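Local coordinates for cytoplasmic export protein 1 (Saccharomyces cerevisiae, PDB 3VWA) that binds tRNA and works in the nuclear tRNA export machinery, where it may collect tRNAs from export receptors and deliver aminoacylated ones to the translation machinery, at residues 31-34 and 35-38; 371-374 and 375-378; 96-99 and 100-103. All coordinates share one frame; numbering follows the deposited sequence.

Contact 1: 31-34 and 35-38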
# COMPACT_ATOMS: atom_id res chain seq x y z
N GLY A 31 -9.11 -13.98 14.44
CA GLY A 31 -9.71 -15.21 14.07
C GLY A 31 -10.21 -15.11 12.65
O GLY A 31 -10.01 -14.08 11.98
N THR A 32 -10.88 -16.17 12.20
CA THR A 32 -11.46 -16.22 10.89
C THR A 32 -12.75 -16.99 11.08
O THR A 32 -12.80 -17.94 11.89
CB THR A 32 -10.59 -16.99 9.84
OG1 THR A 32 -10.96 -18.37 9.85
CG2 THR A 32 -9.08 -16.89 10.10
N ARG A 33 -13.78 -16.57 10.37
CA ARG A 33 -15.06 -17.28 10.33
C ARG A 33 -14.87 -18.51 9.45
O ARG A 33 -14.34 -18.40 8.32
CB ARG A 33 -16.16 -16.36 9.78
CG ARG A 33 -17.58 -16.89 10.00
CD ARG A 33 -18.54 -16.35 8.95
NE ARG A 33 -19.40 -15.28 9.41
CZ ARG A 33 -19.81 -14.24 8.66
NH1 ARG A 33 -20.62 -13.34 9.19
NH2 ARG A 33 -19.41 -14.08 7.42
N LYS A 34 -15.23 -19.69 9.97
CA LYS A 34 -14.87 -20.96 9.29
C LYS A 34 -15.49 -21.18 7.91
O LYS A 34 -14.77 -21.31 6.92
CB LYS A 34 -15.07 -22.18 10.19
CG LYS A 34 -13.76 -22.59 10.82
CD LYS A 34 -13.85 -23.97 11.46
CE LYS A 34 -14.88 -23.96 12.57
NZ LYS A 34 -14.36 -24.67 13.78
N ALA A 35 -16.82 -21.16 7.87
CA ALA A 35 -17.58 -21.44 6.65
C ALA A 35 -17.11 -20.52 5.54
O ALA A 35 -16.80 -20.96 4.44
CB ALA A 35 -19.06 -21.24 6.94
N ASP A 36 -16.96 -19.26 5.91
CA ASP A 36 -16.56 -18.12 5.09
C ASP A 36 -15.07 -17.85 4.82
O ASP A 36 -14.70 -17.26 3.81
CB ASP A 36 -17.06 -16.87 5.84
CG ASP A 36 -17.73 -15.91 4.93
OD1 ASP A 36 -18.26 -14.90 5.40
OD2 ASP A 36 -17.75 -16.20 3.72
N SER A 37 -14.24 -18.21 5.79
CA SER A 37 -12.93 -17.57 5.98
C SER A 37 -12.95 -16.01 6.09
O SER A 37 -11.94 -15.36 5.86
CB SER A 37 -11.93 -18.06 4.92
OG SER A 37 -11.91 -17.14 3.86
N LEU A 38 -14.09 -15.41 6.44
CA LEU A 38 -14.13 -13.96 6.80
C LEU A 38 -13.28 -13.66 8.06
O LEU A 38 -13.60 -14.18 9.11
CB LEU A 38 -15.56 -13.46 7.04
CG LEU A 38 -15.58 -11.95 7.36
CD1 LEU A 38 -15.47 -11.14 6.10
CD2 LEU A 38 -16.86 -11.54 8.08
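R33 and L38 close the end of a beta-hairpin through R33 N to L38 O (2.7 Å, N-H...O 171°), and between them K34-S37 reverses the chain as a type I turn, with S37 N reaching K34 O only weakly (3.3 Å). S37 has positive phi, a left-handed backbone conformation that leads out of the turn, and its OG bonds back to D36 O (2.8 Å), in the carbonyl plane on a lone pair. Beside the closing pair, the CA of T32 makes a C-H...O contact to L38 O, while its OG1 bonds to T14 OG1 on strand 13-15. The R33 side chain bends at chi3 (-103°), which turns its guanidinium back across the loop. There NH2 meets D36 OD1 in a salt bridge at the guanidinium edge, the two planes inclined by 26°, though the 2.5 Å between NH2 and OD1 is so short that its exact length is doubtful. CD of R33 lies 3.5 Å from D36 CB. Over one guanidinium face sits L38 CD2, 3.7 Å from NH2. A leucine in place of R33 would probably leave the D36 carboxylate without its positive mate. Strands 26-33 and 39-45 are consistent with the N-terminal kinase-like domain; backbone pairing closes their hairpin, and the surface ion pair probably adds modestly to holding the turn.

Contact 2: 371-374 and 375-378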
# COMPACT_ATOMS: atom_id res chain seq x y z
N PRO A 371 3.79 -7.80 -6.68
CA PRO A 371 2.35 -7.65 -6.69
C PRO A 371 1.78 -8.51 -7.80
O PRO A 371 0.71 -9.11 -7.65
CB PRO A 371 2.14 -6.18 -7.07
CG PRO A 371 3.45 -5.51 -6.89
CD PRO A 371 4.50 -6.52 -6.54
N LEU A 372 2.48 -8.51 -8.93
CA LEU A 372 2.16 -9.36 -10.04
C LEU A 372 3.26 -10.42 -10.13
O LEU A 372 4.44 -10.10 -10.02
CB LEU A 372 2.06 -8.53 -11.33
CG LEU A 372 0.70 -7.86 -11.68
CD1 LEU A 372 0.37 -6.57 -10.92
CD2 LEU A 372 0.65 -7.58 -13.17
N SER A 373 2.87 -11.66 -10.38
CA SER A 373 3.83 -12.76 -10.45
C SER A 373 4.59 -12.70 -11.79
O SER A 373 4.07 -12.15 -12.76
CB SER A 373 3.10 -14.10 -10.38
OG SER A 373 2.48 -14.37 -11.63
N LYS A 374 5.78 -13.29 -11.82
CA LYS A 374 6.56 -13.51 -13.05
C LYS A 374 5.78 -14.14 -14.20
O LYS A 374 5.85 -13.67 -15.36
CB LYS A 374 7.86 -14.27 -12.71
CG LYS A 374 8.69 -13.51 -11.65
CD LYS A 374 10.07 -14.09 -11.36
CE LYS A 374 11.01 -13.04 -10.75
NZ LYS A 374 12.42 -13.50 -10.56
N SER A 375 4.99 -15.16 -13.90
CA SER A 375 4.14 -15.77 -14.91
C SER A 375 3.11 -14.79 -15.44
O SER A 375 2.82 -14.75 -16.64
CB SER A 375 3.49 -17.08 -14.38
OG SER A 375 2.13 -16.89 -13.99
N GLU A 376 2.54 -13.97 -14.56
CA GLU A 376 1.58 -12.94 -14.99
C GLU A 376 2.30 -11.85 -15.82
O GLU A 376 1.80 -11.39 -16.88
CB GLU A 376 0.94 -12.28 -13.77
CG GLU A 376 -0.03 -13.15 -13.00
CD GLU A 376 -0.95 -12.32 -12.13
OE1 GLU A 376 -0.48 -11.84 -11.07
OE2 GLU A 376 -2.13 -12.12 -12.54
N ILE A 377 3.48 -11.45 -15.37
CA ILE A 377 4.22 -10.45 -16.14
C ILE A 377 4.54 -10.92 -17.57
O ILE A 377 4.31 -10.21 -18.57
CB ILE A 377 5.50 -10.01 -15.42
CG1 ILE A 377 5.15 -8.99 -14.35
CG2 ILE A 377 6.43 -9.32 -16.41
CD1 ILE A 377 5.85 -9.27 -13.06
N SER A 378 5.04 -12.14 -17.64
CA SER A 378 5.45 -12.72 -18.89
C SER A 378 4.22 -12.99 -19.74
O SER A 378 4.18 -12.70 -20.94
CB SER A 378 6.21 -14.00 -18.57
OG SER A 378 6.07 -14.92 -19.64
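A capping box formed by S373 and E376 starts helix 374-387, with S373 in the N-cap position. The S373 OG stands between its own backbone N and carbonyl carbon (chi1 76°), where it accepts E376 N at 3.0 Å with an N-H...O angle of 158°. In return the E376 chain, extended beyond CG, reaches back along the turn toward the S373 backbone: its CG, anti to the carbonyl carbon, passes 3.1 Å from S373 OG, and OE1 accepts S373 N in a long, weak bond (3.4 Å). The other carboxylate oxygen, OE2, bonds to N343 ND2 of helix 342-351, tying the cap to a neighbouring helix; its ion pair with R380 is long and weak. S375 OG donates weakly to S373 OG, so that oxygen has a second partner. The cap is extended by a hydrophobic staple, the pairing of the residue before the N-cap with the fourth residue of the helix: L372 CB lies 4.2 Å from I377 CD1, which also rests 3.5 Å from L372 O. These elements belong to the alpha-helical, HEAT-repeat part of the protein, and L372 also packs on F342 and I346 of helix 342-351. Regular helical bonding begins at once, with I377 N on S373 O (2.8 Å) and S378 N on K374 O (2.9 Å). S378 OG turns to Q415 OE1.

Contact 3: 96-99 and 100-103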
# COMPACT_ATOMS: atom_id res chain seq x y z
N TRP A 96 -1.28 2.84 20.35
CA TRP A 96 -0.82 3.93 21.25
C TRP A 96 0.67 4.03 21.23
O TRP A 96 1.20 5.13 21.25
CB TRP A 96 -1.35 3.74 22.66
CG TRP A 96 -2.83 3.94 22.74
CD1 TRP A 96 -3.82 2.96 22.79
CD2 TRP A 96 -3.56 5.23 22.76
NE1 TRP A 96 -5.08 3.54 22.87
CE2 TRP A 96 -5.00 4.88 22.84
CE3 TRP A 96 -3.19 6.57 22.73
CZ2 TRP A 96 -5.97 5.85 22.87
CZ3 TRP A 96 -4.19 7.54 22.75
CH2 TRP A 96 -5.55 7.19 22.83
N ASP A 97 1.36 2.89 21.14
CA ASP A 97 2.83 2.85 21.00
C ASP A 97 3.31 3.56 19.74
O ASP A 97 4.53 3.66 19.52
CB ASP A 97 3.37 1.41 20.98
CG ASP A 97 2.89 0.59 22.16
OD1 ASP A 97 2.95 -0.67 22.07
OD2 ASP A 97 2.46 1.18 23.18
N ASN A 98 2.39 4.05 18.92
CA ASN A 98 2.79 4.72 17.70
C ASN A 98 2.12 6.07 17.59
O ASN A 98 2.15 6.74 16.55
CB ASN A 98 2.54 3.84 16.47
CG ASN A 98 3.17 4.40 15.21
OD1 ASN A 98 4.31 4.89 15.26
ND2 ASN A 98 2.44 4.36 14.07
N LEU A 99 1.52 6.49 18.69
CA LEU A 99 0.78 7.72 18.69
C LEU A 99 1.73 8.83 18.23
O LEU A 99 1.32 9.80 17.61
CB LEU A 99 0.27 8.01 20.08
CG LEU A 99 -0.42 9.35 20.30
CD1 LEU A 99 -1.72 9.44 19.50
CD2 LEU A 99 -0.73 9.43 21.76
N GLY A 100 3.02 8.64 18.51
CA GLY A 100 4.03 9.66 18.24
C GLY A 100 4.07 9.91 16.75
O GLY A 100 4.13 11.05 16.32
N SER A 101 4.03 8.84 15.98
CA SER A 101 3.92 8.97 14.55
C SER A 101 2.63 9.60 14.12
O SER A 101 2.69 10.54 13.35
CB SER A 101 4.06 7.63 13.85
OG SER A 101 5.43 7.32 13.79
N LEU A 102 1.49 9.09 14.59
CA LEU A 102 0.17 9.48 14.03
C LEU A 102 -0.14 10.92 14.37
O LEU A 102 -0.79 11.58 13.61
CB LEU A 102 -0.96 8.63 14.60
CG LEU A 102 -0.91 7.13 14.34
CD1 LEU A 102 -2.00 6.56 15.23
CD2 LEU A 102 -1.14 6.83 12.86
N SER A 103 0.37 11.37 15.52
CA SER A 103 0.30 12.76 16.02
C SER A 103 0.87 13.74 15.03
O SER A 103 0.50 14.89 15.03
CB SER A 103 1.18 12.89 17.27
OG SER A 103 0.45 12.71 18.42
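N98 and S101 meet along the first turn of helix 99-102. From CB, the N98 chain runs with CG anti to its backbone N (chi1 -170°), which lays the amide alongside S101: CG is 3.6 Å from S101 CB. At the tip, OD1 takes a weak bond from S101 OG (3.1 Å), while ND2 passes 3.7 Å from S101 CB and, more loosely, approaches L102 CG. N98 holds the N-cap position, yet its side chain makes no capping bond to the backbone; the serine hydroxyl is its partner instead. The main chain supplies the turn: N98 O accepts L102 N (3.1 Å, 161°), with S101 N a weak second donor. One residue on, L99 O takes S103 N at 2.8 Å and, weakly, S103 OG at 3.1 Å. The buried L102 side chain packs on F94 and T280. The short helix follows strand 92-93, consistent with the place just past the interlobe linker in kinase folds. The hydroxyls of S101 and S103 add only weak bonds, to N98 OD1 and L99 O, so the turn rests chiefly on its backbone bonds.

In the fold
Contacts 1 and 3 lie at the surface of what is probably the N-terminal kinase-like domain, contact 2 partly buried in the later helical, HEAT-repeat part. None touches another: their centres are 29 to 36 Å apart, and contacts 2 and 3 sit on opposite sides of the chain's centre. No secondary-structure element is shared. Contact 1 is the turn connecting strands 26-33 and 39-45 and spends its side chains on an ion pair; contacts 2 and 3 both start a helix from a residue at the N-cap, but differ in means. In 371-378 side chains reach the backbone and a leucine-isoleucine pair packs beside the cap; in 96-103 they meet mostly through weak hydroxyl bonds while the backbone does the work.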